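Local coordinates for protein cellulase (Bacteroides salanitronis, PDB 6WQY) that probably hydrolyses beta-1,4-glucan chains such as cellulose, as a broad-specificity family 5 endoglucanase whose catalytic TIM-barrel domain this chain contains, at residues 169-174 with 219-224; 246-251 with 301-306. All blocks are in the same frame, centred on the assembly; numbering follows the deposited sequence.

Contact 1 (169-174 with 219-224)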
ATOM      1  N   PHE A 169       0.432  -9.556   5.013  1.00  8.26           N
ATOM      2  CA  PHE A 169      -0.951  -9.417   4.557  1.00  8.51           C
ATOM      3  C   PHE A 169      -1.470  -8.042   4.989  1.00  7.89           C
ATOM      4  O   PHE A 169      -1.347  -7.692   6.168  1.00  8.82           O
ATOM      5  CB  PHE A 169      -1.871 -10.474   5.191  1.00  8.63           C
ATOM      6  CG  PHE A 169      -1.476 -11.918   4.949  1.00  9.16           C
ATOM      7  CD1 PHE A 169      -0.720 -12.334   3.864  1.00  9.48           C
ATOM      8  CD2 PHE A 169      -1.916 -12.868   5.858  1.00  9.59           C
ATOM      9  CE1 PHE A 169      -0.404 -13.676   3.698  1.00 10.71           C
ATOM     10  CE2 PHE A 169      -1.601 -14.204   5.698  1.00 11.01           C
ATOM     11  CZ  PHE A 169      -0.850 -14.614   4.616  1.00 10.90           C
ATOM     12  N   GLU A 170      -2.083  -7.303   4.058  1.00  7.60           N
ATOM     13  CA  GLU A 170      -2.712  -6.005   4.312  1.00  7.69           C
ATOM     14  C   GLU A 170      -4.219  -6.175   4.128  1.00  7.60           C
ATOM     15  O   GLU A 170      -4.669  -6.606   3.070  1.00  7.97           O
ATOM     16  CB  GLU A 170      -2.148  -4.980   3.331  1.00  8.06           C
ATOM     17  CG  GLU A 170      -2.824  -3.630   3.355  1.00  8.18           C
ATOM     18  CD  GLU A 170      -2.324  -2.751   2.229  1.00  7.82           C
ATOM     19  OE1 GLU A 170      -1.146  -2.274   2.310  1.00  8.35           O
ATOM     20  OE2 GLU A 170      -3.069  -2.554   1.249  1.00  8.63           O
ATOM     21  N   ALA A 171      -4.996  -5.828   5.157  1.00  7.96           N
ATOM     22  CA  ALA A 171      -6.391  -6.252   5.253  1.00  8.40           C
ATOM     23  C   ALA A 171      -7.214  -5.838   4.048  1.00  7.82           C
ATOM     24  O   ALA A 171      -8.054  -6.612   3.567  1.00  8.56           O
ATOM     25  CB  ALA A 171      -6.998  -5.615   6.496  1.00  9.02           C
ATOM     26  N   MET A 172      -7.057  -4.580   3.627  1.00  7.46           N
ATOM     27  CA  MET A 172      -7.844  -3.950   2.571  1.00  7.89           C
ATOM     28  C   MET A 172      -7.122  -2.667   2.205  1.00  7.48           C
ATOM     29  O   MET A 172      -6.062  -2.352   2.763  1.00  8.41           O
ATOM     30  CB  MET A 172      -9.296  -3.745   2.978  1.00  9.36           C
ATOM     31  CG  MET A 172      -9.518  -2.891   4.170  1.00  9.84           C
ATOM     32  SD  MET A 172     -11.132  -3.211   4.942  1.00 10.85           S
ATOM     33  CE  MET A 172     -10.684  -4.645   5.927  1.00 12.25           C
ATOM     34  N   ASN A 173      -7.689  -1.940   1.234  1.00  7.42           N
ATOM     35  CA  ASN A 173      -7.011  -0.819   0.590  1.00  7.85           C
ATOM     36  C   ASN A 173      -7.538   0.524   1.093  1.00  7.30           C
ATOM     37  O   ASN A 173      -7.143   0.955   2.184  1.00  8.09           O
ATOM     38  CB  ASN A 173      -7.081  -0.979  -0.934  1.00  7.55           C
ATOM     39  CG  ASN A 173      -6.337   0.117  -1.640  1.00  7.57           C
ATOM     40  OD1 ASN A 173      -5.246   0.488  -1.211  1.00  7.71           O
ATOM     41  ND2 ASN A 173      -6.921   0.664  -2.698  1.00  7.69           N
ATOM     42  N   GLU A 174      -8.420   1.179   0.326  1.00  7.40           N
ATOM     43  CA  GLU A 174      -8.888   2.538   0.598  1.00  7.54           C
ATOM     44  C   GLU A 174     -10.388   2.479   0.816  1.00  7.73           C
ATOM     45  O   GLU A 174     -11.167   2.396  -0.132  1.00  8.81           O
ATOM     46  CB  GLU A 174      -8.550   3.468  -0.567  1.00  8.07           C
ATOM     47  CG  GLU A 174      -7.078   3.723  -0.714  1.00  8.38           C
ATOM     48  CD  GLU A 174      -6.707   4.673  -1.832  1.00  8.91           C
ATOM     49  OE1 GLU A 174      -7.568   4.961  -2.706  1.00 10.03           O
ATOM     50  OE2 GLU A 174      -5.550   5.180  -1.852  1.00  9.70           O
ATOM     51  N   LEU A 219       1.243  -7.854   9.727  1.00  8.73           N
ATOM     52  CA  LEU A 219       0.017  -7.522   9.026  1.00  8.94           C
ATOM     53  C   LEU A 219      -0.131  -6.009   8.938  1.00  8.38           C
ATOM     54  O   LEU A 219       0.266  -5.280   9.858  1.00 10.52           O
ATOM     55  CB  LEU A 219      -1.208  -8.084   9.750  1.00  9.25           C
ATOM     56  CG  LEU A 219      -1.129  -9.554  10.160  1.00  9.41           C
ATOM     57  CD1 LEU A 219      -2.389  -9.946  10.924  1.00 10.14           C
ATOM     58  CD2 LEU A 219      -0.919 -10.471   8.971  1.00 10.10           C
ATOM     59  N   GLY A 220      -0.723  -5.541   7.836  1.00  8.18           N
ATOM     60  CA  GLY A 220      -1.049  -4.133   7.657  1.00  8.39           C
ATOM     61  C   GLY A 220      -2.545  -3.906   7.813  1.00  7.90           C
ATOM     62  O   GLY A 220      -3.349  -4.690   7.316  1.00  8.50           O
ATOM     63  N   VAL A 221      -2.898  -2.821   8.495  1.00  8.11           N
ATOM     64  CA  VAL A 221      -4.290  -2.447   8.739  1.00  8.51           C
ATOM     65  C   VAL A 221      -4.457  -0.956   8.477  1.00  7.87           C
ATOM     66  O   VAL A 221      -3.695  -0.150   9.027  1.00  8.96           O
ATOM     67  CB  VAL A 221      -4.747  -2.845  10.157  1.00  9.48           C
ATOM     68  CG1 VAL A 221      -5.025  -4.341  10.213  1.00  9.94           C
ATOM     69  CG2 VAL A 221      -3.715  -2.455  11.212  1.00 10.26           C
ATOM     70  N   PRO A 222      -5.438  -0.550   7.654  1.00  8.21           N
ATOM     71  CA  PRO A 222      -5.558   0.865   7.306  1.00  8.07           C
ATOM     72  C   PRO A 222      -6.562   1.632   8.150  1.00  8.19           C
ATOM     73  O   PRO A 222      -7.474   1.074   8.767  1.00  9.09           O
ATOM     74  CB  PRO A 222      -6.040   0.810   5.849  1.00  9.06           C
ATOM     75  CG  PRO A 222      -6.950  -0.401   5.838  1.00  8.69           C
ATOM     76  CD  PRO A 222      -6.230  -1.405   6.745  1.00  8.42           C
ATOM     77  N   GLY A 223      -6.413   2.958   8.120  1.00  9.22           N
ATOM     78  CA  GLY A 223      -7.445   3.869   8.548  1.00  9.62           C
ATOM     79  C   GLY A 223      -8.313   4.298   7.382  1.00  8.31           C
ATOM     80  O   GLY A 223      -8.123   3.897   6.230  1.00  8.87           O
ATOM     81  N   TYR A 224      -9.282   5.153   7.693  1.00  8.74           N
ATOM     82  CA  TYR A 224     -10.298   5.531   6.721  1.00  9.03           C
ATOM     83  C   TYR A 224      -9.674   6.239   5.528  1.00  8.17           C
ATOM     84  O   TYR A 224      -8.893   7.185   5.693  1.00  8.60           O
ATOM     85  CB  TYR A 224     -11.362   6.400   7.403  1.00  9.64           C
ATOM     86  CG  TYR A 224     -12.651   6.509   6.617  1.00  9.11           C
ATOM     87  CD1 TYR A 224     -12.822   7.462   5.633  1.00 10.15           C
ATOM     88  CD2 TYR A 224     -13.725   5.665   6.892  1.00  9.54           C
ATOM     89  CE1 TYR A 224     -13.998   7.565   4.926  1.00  9.76           C
ATOM     90  CE2 TYR A 224     -14.913   5.774   6.198  1.00 10.03           C
ATOM     91  CZ  TYR A 224     -15.060   6.738   5.233  1.00  9.66           C
ATOM     92  OH  TYR A 224     -16.232   6.886   4.522  1.00 10.53           O
TER
HETATM   93  O   HOH W   1      -8.800   2.331   4.044  1.00  9.78           O
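F169 and L219 meet where two parallel barrel strands run side by side, and the packing is tight here. The carbonyl O of F169 accepts a hydrogen bond from the backbone N of G220 at 2.8 Å, and the N of A171 in turn donates to the O of G220 at 2.9 Å, so G220 is held through both its N-H and its C=O. The closest CA pair of the contact is E170 with G220, at 4.2 Å. L219 has CG anti to its carbonyl carbon (chi1 -49°), which lets CD2 lie 3.9 Å from F169 CB, while the phenyl ring leads off toward W153. Beyond A171 the chains part, and the CA atoms of N173 and P222 are already 7.1 Å apart. The P222 ring sits between the diverging chains, its CG 3.7 Å from M172 O and 3.9 Å from M172 CG, the two side chains crossing at about a right angle. Further on, a water takes over from direct contact, donating to both N173 O and G223 O. Helix 191-209 packs on A171, M172 and L219; strand 114-118 flanks F169 and E170, and strand 246-251 extends the sheet past L219 and V221.

Contact 2 (246-251 with 301-306)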
ATOM      1  N   LEU A 246       1.397  -5.665  14.018  1.00 10.37           N
ATOM      2  CA  LEU A 246       0.393  -4.919  13.276  1.00 10.14           C
ATOM      3  C   LEU A 246       0.964  -3.560  12.907  1.00  9.84           C
ATOM      4  O   LEU A 246       1.462  -2.831  13.772  1.00 11.51           O
ATOM      5  CB  LEU A 246      -0.889  -4.720  14.078  1.00 10.14           C
ATOM      6  CG  LEU A 246      -1.591  -5.991  14.522  1.00 10.59           C
ATOM      7  CD1 LEU A 246      -2.863  -5.625  15.277  1.00 12.01           C
ATOM      8  CD2 LEU A 246      -1.892  -6.938  13.378  1.00 10.58           C
ATOM      9  N   MET A 247       0.872  -3.216  11.621  1.00  9.07           N
ATOM     10  CA  MET A 247       1.423  -1.973  11.090  1.00  9.21           C
ATOM     11  C   MET A 247       0.297  -1.134  10.503  1.00  8.98           C
ATOM     12  O   MET A 247      -0.537  -1.659   9.756  1.00  9.75           O
ATOM     13  CB  MET A 247       2.471  -2.255   9.994  1.00  9.81           C
ATOM     14  CG  MET A 247       3.499  -3.319  10.360  1.00 10.98           C
ATOM     15  SD  MET A 247       4.782  -3.562   9.140  1.00 11.86           S
ATOM     16  CE  MET A 247       3.832  -4.222   7.779  1.00 12.18           C
ATOM     17  N   VAL A 248       0.267   0.151  10.839  1.00  8.83           N
ATOM     18  CA  VAL A 248      -0.754   1.059  10.319  1.00  9.00           C
ATOM     19  C   VAL A 248      -0.385   1.468   8.902  1.00  8.95           C
ATOM     20  O   VAL A 248       0.702   1.998   8.657  1.00  9.99           O
ATOM     21  CB  VAL A 248      -0.880   2.296  11.211  1.00 10.16           C
ATOM     22  CG1 VAL A 248      -2.004   3.201  10.736  1.00 11.92           C
ATOM     23  CG2 VAL A 248      -1.095   1.893  12.672  1.00 11.22           C
ATOM     24  N   ALA A 249      -1.300   1.254   7.966  1.00  8.85           N
ATOM     25  CA  ALA A 249      -1.096   1.604   6.567  1.00  8.95           C
ATOM     26  C   ALA A 249      -1.747   2.943   6.257  1.00  8.32           C
ATOM     27  O   ALA A 249      -2.930   3.124   6.532  1.00  9.74           O
ATOM     28  CB  ALA A 249      -1.721   0.531   5.670  1.00  9.92           C
ATOM     29  N   VAL A 250      -0.979   3.872   5.653  1.00  8.73           N
ATOM     30  CA  VAL A 250      -1.518   5.120   5.122  1.00  8.45           C
ATOM     31  C   VAL A 250      -1.026   5.288   3.689  1.00  7.61           C
ATOM     32  O   VAL A 250      -0.037   4.690   3.276  1.00  8.14           O
ATOM     33  CB  VAL A 250      -1.150   6.353   5.971  1.00  8.65           C
ATOM     34  CG1 VAL A 250      -1.764   6.251   7.357  1.00 10.10           C
ATOM     35  CG2 VAL A 250       0.344   6.553   6.043  1.00 10.32           C
ATOM     36  N   HIS A 251      -1.713   6.143   2.937  1.00  7.71           N
ATOM     37  CA  HIS A 251      -1.267   6.541   1.603  1.00  7.64           C
ATOM     38  C   HIS A 251      -1.009   8.039   1.611  1.00  7.75           C
ATOM     39  O   HIS A 251      -1.657   8.786   2.354  1.00  8.99           O
ATOM     40  CB  HIS A 251      -2.301   6.186   0.521  1.00  7.92           C
ATOM     41  CG  HIS A 251      -2.523   4.711   0.369  1.00  7.85           C
ATOM     42  ND1 HIS A 251      -3.483   4.168  -0.455  1.00  7.51           N
ATOM     43  CD2 HIS A 251      -1.889   3.659   0.933  1.00  7.47           C
ATOM     44  CE1 HIS A 251      -3.434   2.845  -0.390  1.00  7.99           C
ATOM     45  NE2 HIS A 251      -2.475   2.504   0.449  1.00  8.11           N
ATOM     46  N   GLN A 301       4.786   5.866  19.920  1.00 15.63           N
ATOM     47  CA  GLN A 301       4.050   5.023  20.851  1.00 16.86           C
ATOM     48  C   GLN A 301       4.321   3.543  20.617  1.00 16.97           C
ATOM     49  O   GLN A 301       3.624   2.694  21.178  1.00 19.88           O
ATOM     50  CB  GLN A 301       2.553   5.313  20.754  1.00 19.71           C
ATOM     51  CG  GLN A 301       2.199   6.738  21.112  1.00 25.98           C
ATOM     52  CD  GLN A 301       2.569   7.071  22.547  1.00 36.67           C
ATOM     53  OE1 GLN A 301       3.314   8.015  22.807  1.00 56.26           O
ATOM     54  NE2 GLN A 301       2.053   6.286  23.483  1.00 42.72           N
ATOM     55  N   GLY A 302       5.313   3.220  19.802  1.00 15.07           N
ATOM     56  CA  GLY A 302       5.703   1.844  19.581  1.00 16.34           C
ATOM     57  C   GLY A 302       4.913   1.123  18.519  1.00 14.28           C
ATOM     58  O   GLY A 302       5.041  -0.108  18.402  1.00 15.81           O
ATOM     59  N   ILE A 303       4.101   1.833  17.753  1.00 13.38           N
ATOM     60  CA  ILE A 303       3.250   1.223  16.737  1.00 12.79           C
ATOM     61  C   ILE A 303       3.877   1.487  15.370  1.00 11.99           C
ATOM     62  O   ILE A 303       4.012   2.659  14.985  1.00 11.78           O
ATOM     63  CB  ILE A 303       1.819   1.787  16.793  1.00 12.40           C
ATOM     64  CG1 ILE A 303       1.216   1.585  18.184  1.00 16.30           C
ATOM     65  CG2 ILE A 303       0.958   1.132  15.716  1.00 13.32           C
ATOM     66  CD1 ILE A 303      -0.090   2.323  18.382  1.00 18.24           C
ATOM     67  N   PRO A 304       4.249   0.455  14.620  1.00 11.12           N
ATOM     68  CA  PRO A 304       4.822   0.680  13.285  1.00 11.16           C
ATOM     69  C   PRO A 304       3.769   1.158  12.302  1.00 10.49           C
ATOM     70  O   PRO A 304       2.573   0.927  12.475  1.00 10.58           O
ATOM     71  CB  PRO A 304       5.377  -0.696  12.887  1.00 11.83           C
ATOM     72  CG  PRO A 304       4.595  -1.673  13.688  1.00 15.74           C
ATOM     73  CD  PRO A 304       4.132  -0.980  14.939  1.00 12.03           C
ATOM     74  N   ALA A 305       4.246   1.814  11.245  1.00 10.16           N
ATOM     75  CA  ALA A 305       3.373   2.329  10.202  1.00  9.87           C
ATOM     76  C   ALA A 305       4.144   2.384   8.898  1.00  9.49           C
ATOM     77  O   ALA A 305       5.366   2.545   8.892  1.00 10.96           O
ATOM     78  CB  ALA A 305       2.855   3.726  10.562  1.00 10.82           C
ATOM     79  N   TYR A 306       3.415   2.294   7.781  1.00  9.18           N
ATOM     80  CA  TYR A 306       4.048   2.358   6.475  1.00  8.51           C
ATOM     81  C   TYR A 306       3.193   3.167   5.519  1.00  8.57           C
ATOM     82  O   TYR A 306       1.985   3.305   5.683  1.00  9.25           O
ATOM     83  CB  TYR A 306       4.353   0.979   5.881  1.00  9.63           C
ATOM     84  CG  TYR A 306       3.153   0.101   5.557  1.00  9.08           C
ATOM     85  CD1 TYR A 306       2.488  -0.591   6.553  1.00  9.99           C
ATOM     86  CD2 TYR A 306       2.709  -0.062   4.249  1.00  9.28           C
ATOM     87  CE1 TYR A 306       1.412  -1.414   6.265  1.00 10.79           C
ATOM     88  CE2 TYR A 306       1.636  -0.881   3.948  1.00  9.33           C
ATOM     89  CZ  TYR A 306       0.984  -1.569   4.961  1.00  8.87           C
ATOM     90  OH  TYR A 306      -0.071  -2.413   4.712  1.00  9.75           O
TER
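Y306 lays its ring over A249, whose CA stands 3.9 Å above the ring plane toward the rim and whose CB reaches 3.5 Å from CZ. A chi1 of 65° sets Y306 CG between its own backbone N and carbonyl carbon, folding the ring back across the neighbouring strand. M247 comes to the ring edge instead, its CB 3.8 Å from CD1 of Y306. Three backbone bonds join the parallel chains: V248 N to P304 O, Y306 N to V248 O, and the nearly linear V250 N to Y306 O at 3.0 Å, with an N-H...O angle of 172°. On the opposite face of the sheet V248 and A305 turn toward helix 284-299, and CG2 of V248 meets CG2 of I303 at 3.7 Å. Just before strand 305-310 begins, P304 puts CG 3.9 Å from CG of M247, and I27 of helix 24-31 touches both residues. G302, with positive phi, closes a Schellman motif that ends helix 284-299. The side chains meet apolar on apolar, the polar links being three backbone bonds and the Y306 hydroxyl, which bonds E170 OE1; with R76 and N118 on OE2, this would help fix the carboxyl group's orientation.

Contact 1 and contact 2 pair strands four with five and six with seven of the same eight-stranded parallel barrel, their centres about 10 Å apart. They follow in series along the chain, each closed by a single excursion that contains helix: 191-209 in contact 1, 256-259 and 284-299 in contact 2. Strands 219-222 and 246-251 are sheet neighbours, and backbone bonds of L219 and V221 to M247, and of V221 to A249, stitch the two contacts into one wall. At the carboxyl-terminal ends of the barrel strands, E174 OE2 lies 2.7 Å from H251 ND1 in a probable hydrogen bond, joining the contacts again where TIM-barrel enzymes carry their active sites.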